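PDB 6B7K: endo-alpha-(1->5)-L-arabinanase from Bacillus licheniformis, which probably catalyses the endohydrolysis of (1->5)-alpha-arabinofuranosidic linkages in (1->5)-arabinans, and binds calcium. Local coordinates for residues R45-K48 against N54-A57; T32-G37 against D114-G119; G232-Y235 against N241-N244; P194-K199 against Y203-S208; S60-P63 against W68-M71. All coordinates share one frame; numbering follows the deposited sequence.

Contact 1 of 5, residues R45-K48 against N54-A57; sequences RVIK and NWSA
Lys48 and Ser56 form an antiparallel hydrogen-bonded pair. Each backbone N-H finds the other's carbonyl. Lys48 N donates to Ser56 O at 2.9 Å, close to straight (164° at the hydrogen). Ser56 N donates to Lys48 O, also at 2.9 Å. Both oxygens also take CA-H contacts, Ser56 O from Ile47 CA and Lys48 O from Trp55 CA. On the same side of the sheet, Lys48 CG lies 3.3 Å from Ser56 OG. Ile47 and Trp55 cross at about a right angle. Ile47 CG1, set between its own N and carbonyl carbon (chi1 53°), comes to 3.7 Å from Trp55 CE3. Ile47 O sits at the indole edge, 3.3 Å from Trp55 CZ3, and this carbonyl is bonded to the backbone of Thr35 on the next strand. Trp55 NE1 has a weak hydrogen bond to Gly52 O in the turn. Ile47 CG2 lies over one face of the Arg45 guanidinium, towards its rim. That group is held by a salt bridge from NH2 to Asp18 and a hydrogen bond from NE to Phe20 O. The pairing is that of a beta hairpin, strands 44-49 and 54-61, within one blade of the five-bladed GH43 beta-propeller.

Contact 2 of 5, residues T32-G37 against D114-G119; sequences TWYTFG and DRISSG
Ile116 reaches two aromatic rings of strand 32-38. Its CG2 methyl stands over the centre of the Tyr34 ring, 4.1 Å from the centroid and only 3° off the ring normal. This is a clean CH-pi contact. The same Ile116 CG2 also comes to 4.0 Å from Phe36 CZ. Ile116 CD1 meets the Phe36 ring at the edge, 3.9 Å from Phe36 CE1. The CG1 branch lies beside the backbone N (chi1 -62°) and extends straight on (chi2 -179°), which brings CD1 to the Phe36 edge. Tyr34 OH comes within 4.1 Å of Ser117 CB. No hydrogen bond joins the two segments.

The next shell holds Ile116 in place. Residues 116-118 form a short 3-10 turn. Arg115 O takes two bonds from Ser118, from its N at 3.0 Å and its OG at 2.9 Å. Ile116 O accepts from Gly119 N at 3.0 Å. Gly119 has a positive phi, which suits glycine. Glu29, on the strand beside 32-38, accepts a hydrogen bond from Ile116 N. Farther out, Ile27 touches both Tyr34 and Ile116, and Ile85 of strand 81-87 touches both Phe36 and Ile116. The turn links strands 106-113 and 122-130 of the next sheet. The contact is therefore typical of hydrophobic packing between adjacent blades of a beta-propeller.

Contact 3 of 5, residues G232-Y235 against N241-N244; sequences GPYY and NMMN
An Asx turn at Asn241 meets Tyr234 and its neighbours within the long loop between strands 221-227 and 248-251, on one blade of the propeller. In the turn, Asn241 OD1 accepts from Met243 N at 2.8 Å. The bond is nearly straight at the hydrogen, but the donor stands well above the amide plane. Asn241 CG is anti to its own backbone N (chi1 -166°), and so lies beside the carbonyl carbon, where OD1 can reach forward along the chain. Asn244 N also donates to Asn241 O, a backbone turn that overlaps the Asx turn.

One hydrogen bond ties the two segments. Met242 N donates to Tyr234 O at 2.8 Å, tilted 27° from the carbonyl plane. The same oxygen takes a CA-H contact from Asn241 CA at 3.2 Å. It also lies near Asn241 OD1, but both are acceptors and do not bond.

Asn241 has further neighbours. Pro233 CB lies 3.8 Å from Asn241 ND2. The Tyr235 ring passes the start of the turn, with CD1 3.7 Å from Asn241 N. Its plane is inclined at 59° to the Asn241 amide.

On the inner side, Tyr234 and Met242 both pack on Leu205 of strand 202-209. Tyr234 also touches Ile181, and Met242 touches Val207. Met242 SD and the Tyr234 ring make an oblique Met-aromatic contact, with SD 5.4 Å from the ring centroid. The closest approach of SD to Tyr234 is at the side-chain base, where Met242 SD lies 3.7 Å from Tyr234 CB.

Contact 4 of 5, residues P194-K199 against Y203-S208; sequences PNITYK and YYLFVS
Asn195 with Phe206 and Thr197 with Tyr204 are the hydrogen-bonded pairs of this antiparallel hairpin. Each pair is closed by two backbone bonds. Asn195 N to Phe206 O is 3.0 Å and Phe206 N to Asn195 O is 2.8 Å. In the second pair, Tyr204 N to Thr197 O is 2.6 Å and Thr197 N to Tyr204 O is 3.1 Å. The same carbonyl oxygens take CA-H contacts from Pro194, Ile196, Tyr203 and Leu205.

On the face of Ile196 and Leu205, Leu205 CD1 touches Ile196 CG1 at 3.6 Å and Pro194 CB at 3.7 Å. On the opposite face, with Asn195 and Tyr204, Thr197 CG2 meets the edge of the Phe206 ring, 3.8 Å from CE1.

Among the rings, Tyr198 turns its edge to the face of Tyr203. Tyr198 CG is anti to the backbone N (chi1 174°), which puts Tyr198 CD1 3.6 Å above the centre of the Tyr203 ring. The planes are 57° apart.

Several polar ends have partners beyond the hairpin. Thr197 OG1 bonds Asn268 OD1, and Tyr203 OH bonds Lys147 N. Asn195 OD1 bonds Gln263 NE2, and the Asn195 amide packs nearly parallel to the Phe206 ring. Asn195 also touches Asp142 and Asp264 of the calcium site. It therefore sits in the second shell of that site, and may help order the acidic groups it touches.

Contact 5 of 5, residues S60-P63 against W68-M71; sequences SIFP and WWKM
Phe62 offers the face of its ring and Trp69 the edge of its indole. The planes stand at 86°, with the Phe62 centroid 5.1 Å from that of the six-membered ring of Trp69. This is a T-shaped pair. The CZ2-CH2 edge of the indole does the touching. Trp69 CH2 comes to 3.5 Å from Phe62 CD2, and Trp69 CZ2 lies 3.6 Å above the Phe62 plane. The edge is not centred on the phenyl ring. It falls towards the rim, on the CD2 side.

The other face of Phe62 is taken by its neighbour. Ile61 CG2 stands 3.7 Å above the ring, over its centre, and the phenyl is thus held between a methyl group and an indole edge. Its CG lies beside the backbone N (chi1 -55°), towards Ile61. Phe62 has a positive phi (56°), just beyond the strand.

Trp69 also packs on Trp68, its CD1 3.6 Å above that ring and towards the rim. Trp68 is itself held by a hydrogen bond from NE1 to Asp123. Tyr96 of strand 92-98 also meets the Phe62 ring, and Val98 of that strand touches Trp69.

No hydrogen bond crosses between the segments. The residue just after strand 54-61 is joined here to the short helix 69-72. The contact is apolar, with indole edge hydrogens directed at the phenyl face, an attraction that is probably partly electrostatic.

How the contacts relate
Contact 2 opens first, at 32-37, and closes at 114-119. Contact 1 and then contact 5 lie within that long loop, in series. Contact 1 closes the hairpin of strands 44-49 and 54-61. Contact 5 joins the residue just after strand 54-61 to helix 69-72. Contacts 1, 2 and 5 touch through one sheet: strand 44-49 pairs with strand 32-38, and Ile61 meets both Val46 and Phe36. Later in the chain contact 4 closes a second hairpin, 194-199 with 203-208, and contact 3 follows in the loop after strand 221-227. Tyr234 and Met242 pack on that hairpin. No contacts cross. Contacts 1 and 3, their centres about 36 Å apart, lie on opposite sides of the propeller.

Contact 1 of 5, residues R45-K48 against N54-A57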
# COMPACT_ATOMS: atom_id res chain seq x y z
N ARG A 45 -6.21 -5.86 -10.06
CA ARG A 45 -6.34 -4.97 -11.21
C ARG A 45 -4.98 -4.38 -11.59
O ARG A 45 -4.22 -3.95 -10.73
CB ARG A 45 -7.33 -3.85 -10.91
CG ARG A 45 -7.47 -2.80 -12.00
CD ARG A 45 -8.76 -2.02 -11.84
NE ARG A 45 -8.81 -0.83 -12.69
CZ ARG A 45 -9.11 -0.86 -13.99
NH1 ARG A 45 -9.39 -2.01 -14.59
NH2 ARG A 45 -9.13 0.27 -14.69
N VAL A 46 -4.70 -4.37 -12.89
CA VAL A 46 -3.47 -3.81 -13.43
C VAL A 46 -3.83 -2.89 -14.59
O VAL A 46 -4.62 -3.28 -15.46
CB VAL A 46 -2.48 -4.90 -13.89
CG1 VAL A 46 -1.24 -4.26 -14.49
CG2 VAL A 46 -2.11 -5.80 -12.73
N ILE A 47 -3.27 -1.69 -14.60
CA ILE A 47 -3.41 -0.77 -15.71
C ILE A 47 -2.03 -0.25 -16.09
O ILE A 47 -1.15 -0.09 -15.23
CB ILE A 47 -4.38 0.39 -15.40
CG1 ILE A 47 -3.99 1.10 -14.10
CG2 ILE A 47 -5.80 -0.13 -15.30
CD1 ILE A 47 -4.94 2.22 -13.72
N LYS A 48 -1.84 0.01 -17.38
CA LYS A 48 -0.55 0.36 -17.94
C LYS A 48 -0.59 1.75 -18.56
O LYS A 48 -1.66 2.29 -18.84
CB LYS A 48 -0.13 -0.68 -19.00
CG LYS A 48 -1.18 -0.90 -20.08
CD LYS A 48 -0.85 -2.09 -20.96
CE LYS A 48 0.42 -1.86 -21.76
NZ LYS A 48 0.64 -2.95 -22.75
N ASN A 54 -1.94 8.70 -19.68
CA ASN A 54 -3.00 7.91 -20.31
C ASN A 54 -2.85 6.45 -19.89
O ASN A 54 -1.82 5.82 -20.17
CB ASN A 54 -2.94 8.03 -21.83
CG ASN A 54 -3.70 9.23 -22.35
OD1 ASN A 54 -4.89 9.13 -22.67
ND2 ASN A 54 -3.03 10.37 -22.44
N TRP A 55 -3.87 5.91 -19.23
CA TRP A 55 -3.83 4.56 -18.72
C TRP A 55 -4.86 3.68 -19.43
O TRP A 55 -5.93 4.15 -19.84
CB TRP A 55 -4.09 4.54 -17.21
CG TRP A 55 -3.00 5.22 -16.42
CD1 TRP A 55 -2.89 6.55 -16.17
CD2 TRP A 55 -1.87 4.60 -15.80
NE1 TRP A 55 -1.76 6.80 -15.43
CE2 TRP A 55 -1.11 5.62 -15.19
CE3 TRP A 55 -1.42 3.28 -15.70
CZ2 TRP A 55 0.06 5.36 -14.49
CZ3 TRP A 55 -0.25 3.03 -15.01
CH2 TRP A 55 0.48 4.06 -14.41
N SER A 56 -4.50 2.41 -19.59
CA SER A 56 -5.36 1.44 -20.26
C SER A 56 -5.33 0.14 -19.47
O SER A 56 -4.40 -0.12 -18.71
CB SER A 56 -4.91 1.19 -21.71
OG SER A 56 -3.64 0.57 -21.74
N ALA A 57 -6.37 -0.67 -19.66
CA ALA A 57 -6.50 -1.91 -18.91
C ALA A 57 -5.40 -2.89 -19.29
O ALA A 57 -4.88 -2.88 -20.41
CB ALA A 57 -7.88 -2.53 -19.15

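Contact 2 of 5, residues T32-G37 against D114-G119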
# COMPACT_ATOMS: atom_id res chain seq x y z
N THR A 32 7.35 1.55 -19.58
CA THR A 32 5.94 1.31 -19.30
C THR A 32 5.67 1.40 -17.81
O THR A 32 6.31 0.70 -17.01
CB THR A 32 5.50 -0.06 -19.83
OG1 THR A 32 5.79 -0.14 -21.23
CG2 THR A 32 4.01 -0.26 -19.61
N TRP A 33 4.72 2.25 -17.43
CA TRP A 33 4.26 2.31 -16.05
C TRP A 33 3.22 1.22 -15.81
O TRP A 33 2.40 0.92 -16.68
CB TRP A 33 3.65 3.68 -15.74
CG TRP A 33 4.51 4.87 -16.06
CD1 TRP A 33 4.69 5.45 -17.28
CD2 TRP A 33 5.27 5.65 -15.13
NE1 TRP A 33 5.54 6.53 -17.17
CE2 TRP A 33 5.91 6.67 -15.86
CE3 TRP A 33 5.49 5.57 -13.75
CZ2 TRP A 33 6.74 7.61 -15.26
CZ3 TRP A 33 6.32 6.50 -13.16
CH2 TRP A 33 6.93 7.51 -13.91
N TYR A 34 3.26 0.64 -14.62
CA TYR A 34 2.27 -0.36 -14.20
C TYR A 34 1.75 0.02 -12.83
O TYR A 34 2.53 0.15 -11.88
CB TYR A 34 2.87 -1.77 -14.18
CG TYR A 34 3.20 -2.33 -15.54
CD1 TYR A 34 2.20 -2.88 -16.35
CD2 TYR A 34 4.50 -2.33 -16.02
CE1 TYR A 34 2.50 -3.40 -17.59
CE2 TYR A 34 4.80 -2.85 -17.27
CZ TYR A 34 3.80 -3.38 -18.05
OH TYR A 34 4.10 -3.89 -19.29
N THR A 35 0.44 0.20 -12.72
CA THR A 35 -0.23 0.41 -11.45
C THR A 35 -0.99 -0.85 -11.08
O THR A 35 -1.91 -1.26 -11.80
CB THR A 35 -1.17 1.61 -11.50
OG1 THR A 35 -0.42 2.81 -11.71
CG2 THR A 35 -1.94 1.74 -10.20
N PHE A 36 -0.59 -1.48 -9.98
CA PHE A 36 -1.32 -2.61 -9.42
C PHE A 36 -2.34 -2.09 -8.41
O PHE A 36 -2.02 -1.23 -7.59
CB PHE A 36 -0.37 -3.60 -8.76
CG PHE A 36 0.48 -4.38 -9.73
CD1 PHE A 36 1.55 -3.79 -10.38
CD2 PHE A 36 0.22 -5.72 -9.97
CE1 PHE A 36 2.33 -4.51 -11.27
CE2 PHE A 36 0.99 -6.45 -10.86
CZ PHE A 36 2.05 -5.84 -11.51
N GLY A 37 -3.56 -2.61 -8.48
CA GLY A 37 -4.62 -2.15 -7.61
C GLY A 37 -5.52 -3.29 -7.18
O GLY A 37 -5.38 -4.43 -7.64
N ASP A 114 9.82 -12.69 -13.04
CA ASP A 114 11.05 -12.06 -13.50
C ASP A 114 10.80 -10.85 -14.39
O ASP A 114 11.71 -10.03 -14.58
CB ASP A 114 11.91 -13.06 -14.27
CG ASP A 114 11.37 -13.35 -15.66
OD1 ASP A 114 10.20 -13.77 -15.77
OD2 ASP A 114 12.10 -13.15 -16.64
N ARG A 115 9.60 -10.73 -14.95
CA ARG A 115 9.28 -9.66 -15.89
C ARG A 115 7.77 -9.52 -15.95
O ARG A 115 7.08 -10.45 -16.36
CB ARG A 115 9.86 -9.97 -17.28
CG ARG A 115 9.46 -8.96 -18.34
CD ARG A 115 10.21 -9.20 -19.64
NE ARG A 115 9.99 -10.54 -20.16
CZ ARG A 115 9.02 -10.87 -21.02
NH1 ARG A 115 8.18 -9.95 -21.45
NH2 ARG A 115 8.91 -12.12 -21.44
N ILE A 116 7.27 -8.35 -15.55
CA ILE A 116 5.83 -8.13 -15.48
C ILE A 116 5.19 -8.32 -16.85
O ILE A 116 4.07 -8.84 -16.96
CB ILE A 116 5.53 -6.74 -14.90
CG1 ILE A 116 6.07 -6.64 -13.47
CG2 ILE A 116 4.04 -6.43 -14.95
CD1 ILE A 116 5.81 -5.30 -12.80
N SER A 117 5.89 -7.94 -17.92
CA SER A 117 5.31 -8.03 -19.26
C SER A 117 5.14 -9.47 -19.74
O SER A 117 4.50 -9.68 -20.78
CB SER A 117 6.17 -7.25 -20.26
OG SER A 117 7.38 -7.93 -20.54
N SER A 118 5.69 -10.45 -19.03
CA SER A 118 5.41 -11.84 -19.38
C SER A 118 4.03 -12.27 -18.93
O SER A 118 3.46 -13.20 -19.51
CB SER A 118 6.47 -12.77 -18.77
OG SER A 118 6.22 -12.98 -17.39
N GLY A 119 3.47 -11.61 -17.91
CA GLY A 119 2.16 -11.97 -17.40
C GLY A 119 2.11 -13.29 -16.65
O GLY A 119 1.02 -13.73 -16.29

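Contact 3 of 5, residues G232-Y235 against N241-N244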
# COMPACT_ATOMS: atom_id res chain seq x y z
N GLY A 232 12.35 2.22 14.76
CA GLY A 232 12.41 3.26 15.75
C GLY A 232 11.14 4.08 15.83
O GLY A 232 10.24 3.96 14.99
N PRO A 233 11.04 4.94 16.85
CA PRO A 233 9.83 5.76 17.02
C PRO A 233 9.67 6.74 15.87
O PRO A 233 10.53 7.59 15.64
CB PRO A 233 10.08 6.48 18.35
CG PRO A 233 11.57 6.49 18.51
CD PRO A 233 12.06 5.23 17.87
N TYR A 234 8.57 6.61 15.14
CA TYR A 234 8.26 7.53 14.05
C TYR A 234 7.59 8.78 14.60
O TYR A 234 6.66 8.69 15.40
CB TYR A 234 7.36 6.85 13.02
CG TYR A 234 8.06 5.79 12.21
CD1 TYR A 234 8.14 4.48 12.66
CD2 TYR A 234 8.64 6.09 10.98
CE1 TYR A 234 8.78 3.50 11.92
CE2 TYR A 234 9.28 5.12 10.23
CZ TYR A 234 9.35 3.83 10.71
OH TYR A 234 9.98 2.85 9.98
N TYR A 235 8.08 9.94 14.17
CA TYR A 235 7.65 11.22 14.72
C TYR A 235 7.10 12.13 13.64
O TYR A 235 7.30 11.92 12.44
CB TYR A 235 8.80 11.93 15.44
CG TYR A 235 9.21 11.29 16.74
CD1 TYR A 235 8.35 11.28 17.83
CD2 TYR A 235 10.46 10.70 16.87
CE1 TYR A 235 8.73 10.70 19.02
CE2 TYR A 235 10.84 10.11 18.06
CZ TYR A 235 9.98 10.12 19.13
OH TYR A 235 10.36 9.54 20.32
N ASN A 241 4.68 10.90 18.38
CA ASN A 241 4.89 9.52 17.97
C ASN A 241 3.68 9.00 17.21
O ASN A 241 2.53 9.21 17.63
CB ASN A 241 5.16 8.65 19.20
CG ASN A 241 5.70 7.28 18.85
OD1 ASN A 241 5.36 6.69 17.82
ND2 ASN A 241 6.57 6.75 19.71
N MET A 242 3.93 8.34 16.08
CA MET A 242 2.85 7.76 15.29
C MET A 242 2.13 6.64 16.02
O MET A 242 1.03 6.25 15.60
CB MET A 242 3.38 7.26 13.95
CG MET A 242 3.98 8.36 13.07
SD MET A 242 4.26 7.85 11.36
CE MET A 242 2.57 7.62 10.80
N MET A 243 2.70 6.11 17.11
CA MET A 243 2.02 5.13 17.94
C MET A 243 0.96 5.75 18.83
O MET A 243 0.13 5.02 19.38
CB MET A 243 3.03 4.36 18.79
CG MET A 243 3.69 3.19 18.07
SD MET A 243 2.50 1.93 17.54
CE MET A 243 1.91 1.34 19.12
N ASN A 244 0.97 7.07 19.00
CA ASN A 244 -0.06 7.79 19.75
C ASN A 244 -0.92 8.64 18.82
O ASN A 244 -1.46 9.67 19.24
CB ASN A 244 0.57 8.66 20.84
CG ASN A 244 0.95 7.87 22.07
OD1 ASN A 244 0.98 6.64 22.06
ND2 ASN A 244 1.23 8.58 23.16

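Contact 4 of 5, residues P194-K199 against Y203-S208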
# COMPACT_ATOMS: atom_id res chain seq x y z
N PRO A 194 0.11 1.24 5.01
CA PRO A 194 1.42 1.82 5.29
C PRO A 194 2.41 1.55 4.16
O PRO A 194 2.36 0.52 3.49
CB PRO A 194 1.85 1.09 6.57
CG PRO A 194 1.24 -0.27 6.41
CD PRO A 194 -0.06 -0.08 5.65
N ASN A 195 3.31 2.50 3.96
CA ASN A 195 4.46 2.28 3.09
C ASN A 195 5.64 3.06 3.64
O ASN A 195 5.49 4.21 4.05
CB ASN A 195 4.16 2.67 1.63
CG ASN A 195 3.95 4.16 1.45
OD1 ASN A 195 2.83 4.66 1.51
ND2 ASN A 195 5.04 4.88 1.19
N ILE A 196 6.80 2.41 3.68
CA ILE A 196 8.01 2.96 4.29
C ILE A 196 9.07 3.14 3.22
O ILE A 196 9.20 2.30 2.32
CB ILE A 196 8.53 2.05 5.42
CG1 ILE A 196 7.40 1.62 6.35
CG2 ILE A 196 9.62 2.76 6.21
CD1 ILE A 196 7.83 0.69 7.45
N THR A 197 9.82 4.23 3.31
CA THR A 197 10.93 4.48 2.40
C THR A 197 12.07 5.15 3.15
O THR A 197 11.85 5.91 4.10
CB THR A 197 10.51 5.35 1.21
OG1 THR A 197 11.66 5.64 0.40
CG2 THR A 197 9.88 6.65 1.69
N TYR A 198 13.29 4.85 2.73
CA TYR A 198 14.50 5.43 3.30
C TYR A 198 15.03 6.53 2.39
O TYR A 198 15.09 6.37 1.17
CB TYR A 198 15.58 4.36 3.51
CG TYR A 198 16.91 4.91 3.97
CD1 TYR A 198 17.18 5.12 5.31
CD2 TYR A 198 17.91 5.22 3.05
CE1 TYR A 198 18.39 5.62 5.73
CE2 TYR A 198 19.13 5.72 3.46
CZ TYR A 198 19.37 5.92 4.80
OH TYR A 198 20.58 6.42 5.21
N LYS A 199 15.44 7.64 3.00
CA LYS A 199 16.04 8.73 2.24
C LYS A 199 16.88 9.58 3.17
O LYS A 199 16.36 10.15 4.14
CB LYS A 199 14.97 9.59 1.56
CG LYS A 199 15.54 10.84 0.92
CD LYS A 199 14.50 11.62 0.18
CE LYS A 199 15.07 12.93 -0.34
NZ LYS A 199 16.24 12.71 -1.23
N TYR A 203 13.94 6.99 7.73
CA TYR A 203 12.88 6.18 7.17
C TYR A 203 11.57 6.95 7.30
O TYR A 203 11.26 7.48 8.37
CB TYR A 203 12.77 4.83 7.88
CG TYR A 203 13.97 3.93 7.71
CD1 TYR A 203 14.08 3.09 6.60
CD2 TYR A 203 14.99 3.90 8.65
CE1 TYR A 203 15.18 2.26 6.44
CE2 TYR A 203 16.09 3.07 8.49
CZ TYR A 203 16.18 2.25 7.39
OH TYR A 203 17.27 1.43 7.23
N TYR A 204 10.80 7.01 6.21
CA TYR A 204 9.56 7.78 6.16
C TYR A 204 8.38 6.84 6.00
O TYR A 204 8.18 6.25 4.93
CB TYR A 204 9.59 8.80 5.02
CG TYR A 204 10.62 9.89 5.22
CD1 TYR A 204 11.94 9.70 4.84
CD2 TYR A 204 10.26 11.11 5.79
CE1 TYR A 204 12.88 10.69 5.03
CE2 TYR A 204 11.20 12.11 5.97
CZ TYR A 204 12.50 11.89 5.59
OH TYR A 204 13.44 12.88 5.77
N LEU A 205 7.59 6.70 7.06
CA LEU A 205 6.39 5.87 7.03
C LEU A 205 5.20 6.74 6.64
O LEU A 205 4.80 7.64 7.38
CB LEU A 205 6.15 5.21 8.39
CG LEU A 205 4.77 4.57 8.59
CD1 LEU A 205 4.54 3.47 7.56
CD2 LEU A 205 4.61 4.05 10.00
N PHE A 206 4.64 6.47 5.46
CA PHE A 206 3.37 7.06 5.06
C PHE A 206 2.24 6.13 5.45
O PHE A 206 2.40 4.90 5.43
CB PHE A 206 3.32 7.31 3.55
CG PHE A 206 4.40 8.22 3.04
CD1 PHE A 206 5.68 7.75 2.81
CD2 PHE A 206 4.12 9.55 2.76
CE1 PHE A 206 6.67 8.58 2.33
CE2 PHE A 206 5.11 10.39 2.28
CZ PHE A 206 6.38 9.91 2.06
N VAL A 207 1.09 6.70 5.83
CA VAL A 207 -0.09 5.94 6.21
C VAL A 207 -1.33 6.66 5.70
O VAL A 207 -1.27 7.80 5.24
CB VAL A 207 -0.20 5.71 7.73
CG1 VAL A 207 0.94 4.83 8.25
CG2 VAL A 207 -0.24 7.04 8.46
N SER A 208 -2.47 5.98 5.81
CA SER A 208 -3.76 6.55 5.47
C SER A 208 -4.61 6.62 6.74
O SER A 208 -4.69 5.64 7.49
CB SER A 208 -4.46 5.72 4.40
OG SER A 208 -3.69 5.68 3.21

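Contact 5 of 5, residues S60-P63 against W68-M71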
# COMPACT_ATOMS: atom_id res chain seq x y z
N SER A 60 -5.52 -8.99 -15.66
CA SER A 60 -5.63 -9.05 -14.22
C SER A 60 -4.82 -10.22 -13.67
O SER A 60 -4.63 -11.24 -14.33
CB SER A 60 -7.09 -9.19 -13.80
OG SER A 60 -7.86 -8.12 -14.33
N ILE A 61 -4.34 -10.05 -12.44
CA ILE A 61 -3.62 -11.12 -11.74
C ILE A 61 -4.64 -12.00 -11.03
O ILE A 61 -5.64 -11.50 -10.51
CB ILE A 61 -2.60 -10.53 -10.75
CG1 ILE A 61 -1.77 -9.44 -11.43
CG2 ILE A 61 -1.68 -11.63 -10.23
CD1 ILE A 61 -0.97 -9.92 -12.61
N PHE A 62 -4.39 -13.31 -11.03
CA PHE A 62 -5.26 -14.31 -10.43
C PHE A 62 -6.68 -14.22 -11.00
O PHE A 62 -7.61 -13.85 -10.28
CB PHE A 62 -5.31 -14.14 -8.91
CG PHE A 62 -3.96 -14.17 -8.26
CD1 PHE A 62 -3.02 -15.12 -8.62
CD2 PHE A 62 -3.63 -13.24 -7.30
CE1 PHE A 62 -1.78 -15.15 -8.02
CE2 PHE A 62 -2.38 -13.25 -6.69
CZ PHE A 62 -1.46 -14.21 -7.06
N PRO A 63 -6.88 -14.54 -12.28
CA PRO A 63 -8.26 -14.55 -12.81
C PRO A 63 -9.13 -15.59 -12.13
O PRO A 63 -10.35 -15.39 -12.02
CB PRO A 63 -8.07 -14.85 -14.30
CG PRO A 63 -6.65 -14.48 -14.59
CD PRO A 63 -5.90 -14.82 -13.34
N TRP A 68 -5.37 -22.32 -1.96
CA TRP A 68 -5.04 -22.18 -0.54
C TRP A 68 -5.60 -20.91 0.09
O TRP A 68 -5.45 -20.74 1.30
CB TRP A 68 -3.52 -22.24 -0.36
CG TRP A 68 -2.77 -21.16 -1.06
CD1 TRP A 68 -2.25 -21.21 -2.32
CD2 TRP A 68 -2.46 -19.86 -0.55
NE1 TRP A 68 -1.63 -20.03 -2.63
CE2 TRP A 68 -1.74 -19.18 -1.55
CE3 TRP A 68 -2.71 -19.20 0.66
CZ2 TRP A 68 -1.28 -17.87 -1.39
CZ3 TRP A 68 -2.25 -17.91 0.83
CH2 TRP A 68 -1.54 -17.26 -0.19
N TRP A 69 -6.22 -20.02 -0.69
CA TRP A 69 -6.94 -18.90 -0.09
C TRP A 69 -8.10 -19.40 0.76
O TRP A 69 -8.32 -18.91 1.88
CB TRP A 69 -7.45 -17.95 -1.18
CG TRP A 69 -6.36 -17.21 -1.89
CD1 TRP A 69 -5.07 -17.07 -1.49
CD2 TRP A 69 -6.48 -16.50 -3.13
NE1 TRP A 69 -4.37 -16.31 -2.41
CE2 TRP A 69 -5.22 -15.95 -3.42
CE3 TRP A 69 -7.54 -16.26 -4.02
CZ2 TRP A 69 -4.98 -15.19 -4.56
CZ3 TRP A 69 -7.29 -15.51 -5.15
CH2 TRP A 69 -6.03 -14.99 -5.41
N LYS A 70 -8.86 -20.37 0.25
CA LYS A 70 -9.96 -20.95 1.01
C LYS A 70 -9.50 -21.60 2.31
O LYS A 70 -10.32 -21.81 3.21
CB LYS A 70 -10.70 -21.99 0.15
CG LYS A 70 -11.57 -21.39 -0.94
CD LYS A 70 -12.88 -20.86 -0.37
CE LYS A 70 -13.66 -21.95 0.35
NZ LYS A 70 -14.94 -21.45 0.92
N MET A 71 -8.21 -21.92 2.43
CA MET A 71 -7.71 -22.52 3.66
C MET A 71 -7.66 -21.50 4.79
O MET A 71 -8.15 -21.76 5.90
CB MET A 71 -6.32 -23.12 3.44
CG MET A 71 -6.32 -24.51 2.86
SD MET A 71 -4.64 -25.16 2.75
CE MET A 71 -4.20 -25.25 4.49